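Local coordinates for protein CG1507-PB, isoform B (Drosophila melanogaster, PDB 5FGO) that probably binds purine-rich single-stranded DNA and RNA as the whole neuronal protein Pur-alpha, of which this chain is repeat III, at residues E17-V22 / N26-I31; M40-V45 / T51-P56. All blocks are in the same frame, centred on the assembly; numbering follows the deposited sequence.

Contact 1: E17-V22 / N26-I31; sequences ERHMKV and NFYFDI
The antiparallel hairpin that opens the PUR repeat joins R18 to F29 and M20 to F27 as hydrogen-bonded pairs, each closed by reciprocal backbone bonds such as R18 N to F29 O (3.0 Å) and M20 N to F27 O (2.9 Å). Between these rungs H19 faces Y28, and beyond the second K21 faces N26, both non-hydrogen-bonded pairs with their side chains on the same face of the sheet. Here the H19 ring, with CG anti to the backbone N (chi1 159°), reaches diagonally to N26. Its NE2 donates to N26 OD1 at 2.9 Å, almost straight (175°) and in the plane of the imidazole, and the amide lies nearly coplanar with the ring. K21 runs alongside N26 and adds a weak bond from NZ to the same oxygen. Beside H19, the Y28 ring is tilted by 30° and slid so far that overlap is slight, H19 CD2 lying 3.4 Å from Y28 CE1. An alanine in place of H19 would take away the near-straight bond and is likely to leave N26 OD1 relying on the weak bond from K21 within this hairpin and the amide freer to turn. On the other face M20, present as selenomethionine, has a long apolar chain suited to burial, its CE 3.5 Å from F29 CZ, while V22 CG1 meets the F27 ring edge. F63 and Y70 of the second subunit cover this face, and strand 37-46 continues the sheet beyond 26-31.

Contact 2: M40-V45 / T51-P56; sequences MRISEV and TSITIP
I42 and I53 stand side by side across a second antiparallel hairpin, pointing off the same sheet face, with I42 CB 4.0 Å from I53 CG1. That contact depends on I53 placing CG1 between its backbone N and carbonyl carbon (chi1 57°), a turn that swings the branch over toward the neighbouring strand. I42 then extends its own CD1 at a slant to I55 CD1, 3.7 Å away, so that three branched aliphatic residues mesh into a greasy patch well suited to the buried face. Further along, E44 and T51 also run alongside each other, the methyl CG2 of T51 lying 4.1 Å from E44 CB. The threonine thus offers its apolar branch to the aliphatic part of the glutamate, whose extended chain carries the carboxylate on to K25 and to the backbone N of T54 of the second subunit. On the opposite face the side chains are small or polar: S43 OG packs against S52 CB at 3.6 Å, and R41 CG lies 3.8 Å from S52 CB, the chain then bending (chi3 70°) to take its guanidinium to D30. Backbone bonds in both directions tie M40 to I55, I42 to I53 and E44 to T51, the bond from E44 N to T51 O being 2.7 Å long. Strand 25-34 flanks 40-45, setting F29 against I42. Helix 60-72 covers the other end of the aliphatic face, where W60 meets M40 and F63 meets I55.

In the fold
Contact 1 closes before contact 2 opens along the chain, so two hairpins follow each other in series, with centres 9 Å apart. They make up one four-stranded antiparallel sheet in the order of the sequence, contact 1 holding one outer strand and contact 2 the other. The seam between them runs along strands 25-34 and 37-46, where Y28 O and S43 N probably form a hydrogen bond at 2.8 Å and F27 CE1 packs against E44 CG. Helix 60-72 follows, completing the β-β-β-β-α arrangement of a PUR repeat. Both contacts touch the second subunit, so the sheet helps build the dimer as well as the single repeat.

Contact 1: E17-V22 / N26-I31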
ATOM      1  N   GLU B  17     -12.033   8.580  -3.849  1.00  8.25           N
ATOM      2  CA  GLU B  17     -11.911   7.159  -3.549  1.00  7.58           C
ATOM      3  C   GLU B  17     -11.529   6.317  -4.743  1.00  7.09           C
ATOM      4  O   GLU B  17     -11.981   6.585  -5.839  1.00 14.06           O
ATOM      5  CB  GLU B  17     -13.237   6.672  -2.972  1.00  7.92           C
ATOM      6  CG  GLU B  17     -13.588   7.360  -1.676  1.00 11.60           C
ATOM      7  CD  GLU B  17     -14.882   6.870  -1.068  1.00 41.57           C
ATOM      8  OE1 GLU B  17     -15.492   5.921  -1.610  1.00 48.88           O
ATOM      9  OE2 GLU B  17     -15.333   7.496  -0.087  1.00 55.00           O
ATOM     10  N   ARG B  18     -10.695   5.305  -4.555  1.00  3.44           N
ATOM     11  CA  ARG B  18     -10.389   4.431  -5.681  1.00  3.76           C
ATOM     12  C   ARG B  18     -10.418   2.942  -5.325  1.00  1.95           C
ATOM     13  O   ARG B  18     -10.430   2.567  -4.168  1.00  3.25           O
ATOM     14  CB  ARG B  18      -9.085   4.850  -6.342  1.00  3.52           C
ATOM     15  CG  ARG B  18      -9.272   6.185  -7.086  1.00  2.70           C
ATOM     16  CD  ARG B  18      -8.085   6.534  -7.902  1.00  5.27           C
ATOM     17  NE  ARG B  18      -7.965   5.712  -9.087  1.00  4.82           N
ATOM     18  CZ  ARG B  18      -6.960   5.835  -9.940  1.00  8.81           C
ATOM     19  NH1 ARG B  18      -5.975   6.680  -9.655  1.00  7.24           N
ATOM     20  NH2 ARG B  18      -6.897   5.071 -11.027  1.00  8.82           N
ATOM     21  N   HIS B  19     -10.559   2.100  -6.330  1.00  1.44           N
ATOM     22  CA  HIS B  19     -10.795   0.691  -6.096  1.00  2.50           C
ATOM     23  C   HIS B  19     -10.052  -0.223  -7.078  1.00  3.14           C
ATOM     24  O   HIS B  19      -9.866   0.123  -8.239  1.00  4.00           O
ATOM     25  CB  HIS B  19     -12.303   0.469  -6.145  1.00  3.10           C
ATOM     26  CG  HIS B  19     -12.710  -0.940  -6.427  1.00  8.00           C
ATOM     27  ND1 HIS B  19     -13.167  -1.340  -7.663  1.00  8.88           N
ATOM     28  CD2 HIS B  19     -12.741  -2.040  -5.639  1.00  4.90           C
ATOM     29  CE1 HIS B  19     -13.472  -2.623  -7.624  1.00  3.24           C
ATOM     30  NE2 HIS B  19     -13.211  -3.074  -6.410  1.00  5.15           N
HETATM   31  N   MSE B  20      -9.606  -1.381  -6.613  1.00  2.54           N
HETATM   32  CA  MSE B  20      -8.957  -2.346  -7.501  1.00  2.75           C
HETATM   33  C   MSE B  20      -9.516  -3.724  -7.228  1.00  1.97           C
HETATM   34  O   MSE B  20      -9.914  -4.007  -6.115  1.00  3.35           O
HETATM   35  CB  MSE B  20      -7.433  -2.348  -7.311  1.00  1.68           C
HETATM   36  CG  MSE B  20      -6.684  -3.322  -8.233  1.00  3.27           C
HETATM   37 SE   MSE B  20      -4.746  -3.254  -8.017  1.00  1.53          SE
HETATM   38  CE  MSE B  20      -4.847  -1.922  -6.618  1.00  1.42           C
ATOM     39  N   LYS B  21      -9.563  -4.573  -8.242  1.00  2.06           N
ATOM     40  CA  LYS B  21     -10.056  -5.940  -8.079  1.00  3.03           C
ATOM     41  C   LYS B  21      -9.013  -6.927  -8.505  1.00  1.55           C
ATOM     42  O   LYS B  21      -8.418  -6.773  -9.558  1.00  2.46           O
ATOM     43  CB  LYS B  21     -11.320  -6.187  -8.902  1.00  3.48           C
ATOM     44  CG  LYS B  21     -12.549  -5.645  -8.266  1.00  5.16           C
ATOM     45  CD  LYS B  21     -13.800  -6.051  -9.014  1.00  6.22           C
ATOM     46  CE  LYS B  21     -14.993  -6.119  -8.062  1.00  4.38           C
ATOM     47  NZ  LYS B  21     -15.420  -4.830  -7.441  1.00  3.84           N
ATOM     48  N   VAL B  22      -8.792  -7.944  -7.691  1.00  1.79           N
ATOM     49  CA  VAL B  22      -7.852  -8.994  -8.044  1.00  2.74           C
ATOM     50  C   VAL B  22      -8.266 -10.280  -7.345  1.00  0.91           C
ATOM     51  O   VAL B  22      -8.641 -10.259  -6.183  1.00  0.52           O
ATOM     52  CB  VAL B  22      -6.370  -8.591  -7.710  1.00  1.71           C
ATOM     53  CG1 VAL B  22      -6.241  -8.161  -6.283  1.00  1.22           C
ATOM     54  CG2 VAL B  22      -5.384  -9.719  -8.053  1.00  1.02           C
ATOM     55  N   ASN B  26     -10.977  -7.404  -2.926  1.00  0.90           N
ATOM     56  CA  ASN B  26     -11.004  -6.027  -3.368  1.00  0.76           C
ATOM     57  C   ASN B  26     -10.114  -5.112  -2.543  1.00  1.25           C
ATOM     58  O   ASN B  26     -10.093  -5.196  -1.308  1.00  0.94           O
ATOM     59  CB  ASN B  26     -12.433  -5.495  -3.292  1.00  2.30           C
ATOM     60  CG  ASN B  26     -13.354  -6.176  -4.253  1.00  2.29           C
ATOM     61  OD1 ASN B  26     -13.545  -5.730  -5.370  1.00  3.23           O
ATOM     62  ND2 ASN B  26     -13.943  -7.265  -3.817  1.00  5.83           N
ATOM     63  N   PHE B  27      -9.438  -4.187  -3.218  1.00  1.22           N
ATOM     64  CA  PHE B  27      -8.661  -3.151  -2.542  1.00  0.82           C
ATOM     65  C   PHE B  27      -9.281  -1.755  -2.636  1.00  0.97           C
ATOM     66  O   PHE B  27      -9.726  -1.318  -3.696  1.00  1.94           O
ATOM     67  CB  PHE B  27      -7.252  -3.128  -3.106  1.00  0.42           C
ATOM     68  CG  PHE B  27      -6.369  -4.257  -2.627  1.00  0.35           C
ATOM     69  CD1 PHE B  27      -5.695  -4.158  -1.413  1.00  0.61           C
ATOM     70  CD2 PHE B  27      -6.184  -5.398  -3.384  1.00  0.55           C
ATOM     71  CE1 PHE B  27      -4.857  -5.156  -0.979  1.00  0.44           C
ATOM     72  CE2 PHE B  27      -5.337  -6.419  -2.932  1.00  0.65           C
ATOM     73  CZ  PHE B  27      -4.676  -6.289  -1.739  1.00  0.43           C
ATOM     74  N   TYR B  28      -9.334  -1.058  -1.512  1.00  0.79           N
ATOM     75  CA  TYR B  28      -9.831   0.309  -1.514  1.00  0.98           C
ATOM     76  C   TYR B  28      -8.805   1.297  -1.054  1.00  0.96           C
ATOM     77  O   TYR B  28      -8.029   1.000  -0.167  1.00  3.39           O
ATOM     78  CB  TYR B  28     -11.080   0.414  -0.656  1.00  1.11           C
ATOM     79  CG  TYR B  28     -12.205  -0.420  -1.214  1.00  2.61           C
ATOM     80  CD1 TYR B  28     -13.001   0.071  -2.242  1.00  5.40           C
ATOM     81  CD2 TYR B  28     -12.445  -1.705  -0.757  1.00  1.07           C
ATOM     82  CE1 TYR B  28     -14.003  -0.683  -2.781  1.00  5.09           C
ATOM     83  CE2 TYR B  28     -13.450  -2.463  -1.279  1.00  1.42           C
ATOM     84  CZ  TYR B  28     -14.230  -1.951  -2.290  1.00  6.05           C
ATOM     85  OH  TYR B  28     -15.243  -2.697  -2.834  1.00  5.26           O
ATOM     86  N   PHE B  29      -8.815   2.475  -1.666  1.00  0.68           N
ATOM     87  CA  PHE B  29      -7.912   3.569  -1.326  1.00  0.96           C
ATOM     88  C   PHE B  29      -8.727   4.779  -0.958  1.00  1.46           C
ATOM     89  O   PHE B  29      -9.502   5.264  -1.779  1.00  3.06           O
ATOM     90  CB  PHE B  29      -7.018   3.920  -2.510  1.00  0.97           C
ATOM     91  CG  PHE B  29      -6.260   2.748  -3.093  1.00  0.76           C
ATOM     92  CD1 PHE B  29      -6.930   1.752  -3.812  1.00  0.50           C
ATOM     93  CD2 PHE B  29      -4.875   2.680  -2.984  1.00  0.57           C
ATOM     94  CE1 PHE B  29      -6.246   0.695  -4.353  1.00  0.30           C
ATOM     95  CE2 PHE B  29      -4.170   1.636  -3.539  1.00  0.60           C
ATOM     96  CZ  PHE B  29      -4.853   0.635  -4.220  1.00  0.60           C
ATOM     97  N   ASP B  30      -8.653   5.219   0.285  1.00  0.91           N
ATOM     98  CA  ASP B  30      -9.298   6.469   0.646  1.00  1.58           C
ATOM     99  C   ASP B  30      -8.391   7.424   1.417  1.00  2.34           C
ATOM    100  O   ASP B  30      -7.470   7.010   2.099  1.00  3.55           O
ATOM    101  CB  ASP B  30     -10.610   6.216   1.386  1.00  6.35           C
ATOM    102  CG  ASP B  30     -10.489   5.190   2.439  1.00 18.23           C
ATOM    103  OD1 ASP B  30     -10.514   3.994   2.067  1.00 23.28           O
ATOM    104  OD2 ASP B  30     -10.393   5.563   3.629  1.00 23.23           O
ATOM    105  N   ILE B  31      -8.643   8.714   1.264  1.00  1.17           N
ATOM    106  CA  ILE B  31      -7.857   9.731   1.914  1.00  1.64           C
ATOM    107  C   ILE B  31      -8.583  10.354   3.115  1.00  3.57           C
ATOM    108  O   ILE B  31      -9.790  10.520   3.104  1.00  5.68           O
ATOM    109  CB  ILE B  31      -7.478  10.833   0.902  1.00  3.45           C
ATOM    110  CG1 ILE B  31      -6.916  10.201  -0.369  1.00  2.40           C
ATOM    111  CG2 ILE B  31      -6.543  11.870   1.507  1.00  1.57           C
ATOM    112  CD1 ILE B  31      -5.692   9.408  -0.153  1.00  1.88           C
TER

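Contact 2: M40-V45 / T51-P56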
HETATM    1  N   MSE B  40      -3.286   7.960   3.748  1.00  2.98           N
HETATM    2  CA  MSE B  40      -3.919   7.043   2.814  1.00  2.10           C
HETATM    3  C   MSE B  40      -4.204   5.698   3.497  1.00  5.35           C
HETATM    4  O   MSE B  40      -3.295   5.034   3.989  1.00  3.82           O
HETATM    5  CB  MSE B  40      -3.037   6.818   1.581  1.00  1.98           C
HETATM    6  CG  MSE B  40      -3.728   6.027   0.485  1.00  1.22           C
HETATM    7 SE   MSE B  40      -2.546   5.314  -0.865  1.00  1.10          SE
HETATM    8  CE  MSE B  40      -1.803   7.010  -1.391  1.00  1.26           C
ATOM      9  N   ARG B  41      -5.471   5.304   3.531  1.00  4.58           N
ATOM     10  CA  ARG B  41      -5.841   4.000   4.031  1.00  2.47           C
ATOM     11  C   ARG B  41      -5.984   3.050   2.860  1.00  2.82           C
ATOM     12  O   ARG B  41      -6.724   3.326   1.927  1.00  1.98           O
ATOM     13  CB  ARG B  41      -7.140   4.067   4.824  1.00  2.77           C
ATOM     14  CG  ARG B  41      -7.557   2.741   5.454  1.00  2.17           C
ATOM     15  CD  ARG B  41      -8.853   2.899   6.227  1.00  5.80           C
ATOM     16  NE  ARG B  41      -9.969   3.116   5.298  1.00 30.62           N
ATOM     17  CZ  ARG B  41     -11.228   3.391   5.649  1.00 43.93           C
ATOM     18  NH1 ARG B  41     -11.574   3.458   6.933  1.00 45.10           N
ATOM     19  NH2 ARG B  41     -12.152   3.587   4.705  1.00 18.90           N
ATOM     20  N   ILE B  42      -5.265   1.939   2.889  1.00  2.17           N
ATOM     21  CA  ILE B  42      -5.441   0.940   1.857  1.00  1.22           C
ATOM     22  C   ILE B  42      -6.102  -0.279   2.502  1.00  1.51           C
ATOM     23  O   ILE B  42      -5.524  -0.941   3.353  1.00  1.52           O
ATOM     24  CB  ILE B  42      -4.117   0.568   1.191  1.00  0.52           C
ATOM     25  CG1 ILE B  42      -3.350   1.828   0.829  1.00  0.34           C
ATOM     26  CG2 ILE B  42      -4.349  -0.327  -0.029  1.00  0.52           C
ATOM     27  CD1 ILE B  42      -2.021   1.564   0.192  1.00  0.25           C
ATOM     28  N   SER B  43      -7.329  -0.577   2.099  1.00  2.14           N
ATOM     29  CA  SER B  43      -8.040  -1.687   2.707  1.00  1.42           C
ATOM     30  C   SER B  43      -8.041  -2.931   1.856  1.00  1.16           C
ATOM     31  O   SER B  43      -8.158  -2.860   0.643  1.00  1.54           O
ATOM     32  CB  SER B  43      -9.467  -1.271   3.009  1.00  1.27           C
ATOM     33  OG  SER B  43      -9.467  -0.056   3.735  1.00  2.61           O
ATOM     34  N   GLU B  44      -7.925  -4.077   2.512  1.00  0.78           N
ATOM     35  CA  GLU B  44      -8.080  -5.335   1.833  1.00  0.62           C
ATOM     36  C   GLU B  44      -9.386  -5.907   2.379  1.00  1.52           C
ATOM     37  O   GLU B  44      -9.557  -6.114   3.591  1.00  2.26           O
ATOM     38  CB  GLU B  44      -6.906  -6.258   2.114  1.00  1.12           C
ATOM     39  CG  GLU B  44      -6.853  -7.520   1.272  1.00  1.12           C
ATOM     40  CD  GLU B  44      -5.684  -8.412   1.643  1.00  1.06           C
ATOM     41  OE1 GLU B  44      -4.790  -7.985   2.381  1.00  1.23           O
ATOM     42  OE2 GLU B  44      -5.638  -9.556   1.179  1.00  7.71           O
ATOM     43  N   VAL B  45     -10.319  -6.116   1.467  1.00  1.86           N
ATOM     44  CA  VAL B  45     -11.656  -6.570   1.793  1.00  1.22           C
ATOM     45  C   VAL B  45     -12.012  -7.794   0.992  1.00  0.87           C
ATOM     46  O   VAL B  45     -11.914  -7.775  -0.239  1.00  0.77           O
ATOM     47  CB  VAL B  45     -12.702  -5.492   1.518  1.00  1.41           C
ATOM     48  CG1 VAL B  45     -14.091  -6.034   1.828  1.00  1.08           C
ATOM     49  CG2 VAL B  45     -12.399  -4.254   2.324  1.00  1.05           C
ATOM     50  N   THR B  51      -9.089  -5.859   6.523  1.00 14.65           N
ATOM     51  CA  THR B  51      -7.916  -5.302   7.207  1.00  4.68           C
ATOM     52  C   THR B  51      -7.395  -4.131   6.383  1.00  2.38           C
ATOM     53  O   THR B  51      -7.731  -4.007   5.215  1.00  1.55           O
ATOM     54  CB  THR B  51      -6.816  -6.357   7.427  1.00  4.38           C
ATOM     55  OG1 THR B  51      -5.854  -5.874   8.388  1.00  3.93           O
ATOM     56  CG2 THR B  51      -6.132  -6.672   6.127  1.00  3.79           C
ATOM     57  N   SER B  52      -6.631  -3.240   7.000  1.00  3.10           N
ATOM     58  CA  SER B  52      -6.125  -2.063   6.297  1.00  1.54           C
ATOM     59  C   SER B  52      -4.773  -1.611   6.827  1.00  1.10           C
ATOM     60  O   SER B  52      -4.323  -2.068   7.869  1.00  1.05           O
ATOM     61  CB  SER B  52      -7.110  -0.905   6.382  1.00  1.40           C
ATOM     62  OG  SER B  52      -7.168  -0.368   7.688  1.00  1.23           O
ATOM     63  N   ILE B  53      -4.098  -0.779   6.051  1.00  0.91           N
ATOM     64  CA  ILE B  53      -2.947  -0.033   6.538  1.00  2.43           C
ATOM     65  C   ILE B  53      -3.129   1.468   6.330  1.00  2.50           C
ATOM     66  O   ILE B  53      -3.880   1.908   5.466  1.00  3.15           O
ATOM     67  CB  ILE B  53      -1.655  -0.441   5.856  1.00  2.85           C
ATOM     68  CG1 ILE B  53      -1.810  -0.246   4.338  1.00  1.10           C
ATOM     69  CG2 ILE B  53      -1.304  -1.865   6.247  1.00  2.72           C
ATOM     70  CD1 ILE B  53      -0.544  -0.392   3.563  1.00  0.97           C
ATOM     71  N   THR B  54      -2.428   2.245   7.137  1.00  1.73           N
ATOM     72  CA  THR B  54      -2.546   3.681   7.109  1.00  2.82           C
ATOM     73  C   THR B  54      -1.173   4.331   6.923  1.00  4.53           C
ATOM     74  O   THR B  54      -0.254   4.152   7.723  1.00  4.91           O
ATOM     75  CB  THR B  54      -3.240   4.183   8.377  1.00  1.64           C
ATOM     76  OG1 THR B  54      -4.637   3.944   8.232  1.00  0.76           O
ATOM     77  CG2 THR B  54      -3.080   5.666   8.532  1.00  7.81           C
ATOM     78  N   ILE B  55      -1.064   5.097   5.844  1.00  4.87           N
ATOM     79  CA  ILE B  55       0.190   5.685   5.420  1.00  2.72           C
ATOM     80  C   ILE B  55       0.049   7.173   5.495  1.00  2.73           C
ATOM     81  O   ILE B  55      -0.814   7.730   4.827  1.00  2.63           O
ATOM     82  CB  ILE B  55       0.551   5.305   3.987  1.00  1.32           C
ATOM     83  CG1 ILE B  55       0.455   3.802   3.789  1.00  2.20           C
ATOM     84  CG2 ILE B  55       1.930   5.785   3.641  1.00  1.45           C
ATOM     85  CD1 ILE B  55       0.401   3.391   2.355  1.00  1.73           C
ATOM     86  N   PRO B  56       0.875   7.821   6.324  1.00  3.14           N
ATOM     87  CA  PRO B  56       0.877   9.286   6.442  1.00  3.89           C
ATOM     88  C   PRO B  56       1.425   9.875   5.161  1.00  2.99           C
ATOM     89  O   PRO B  56       2.299   9.233   4.569  1.00  2.21           O
ATOM     90  CB  PRO B  56       1.832   9.567   7.606  1.00  4.78           C
ATOM     91  CG  PRO B  56       2.239   8.220   8.141  1.00  3.87           C
ATOM     92  CD  PRO B  56       1.956   7.199   7.097  1.00  2.33           C
TER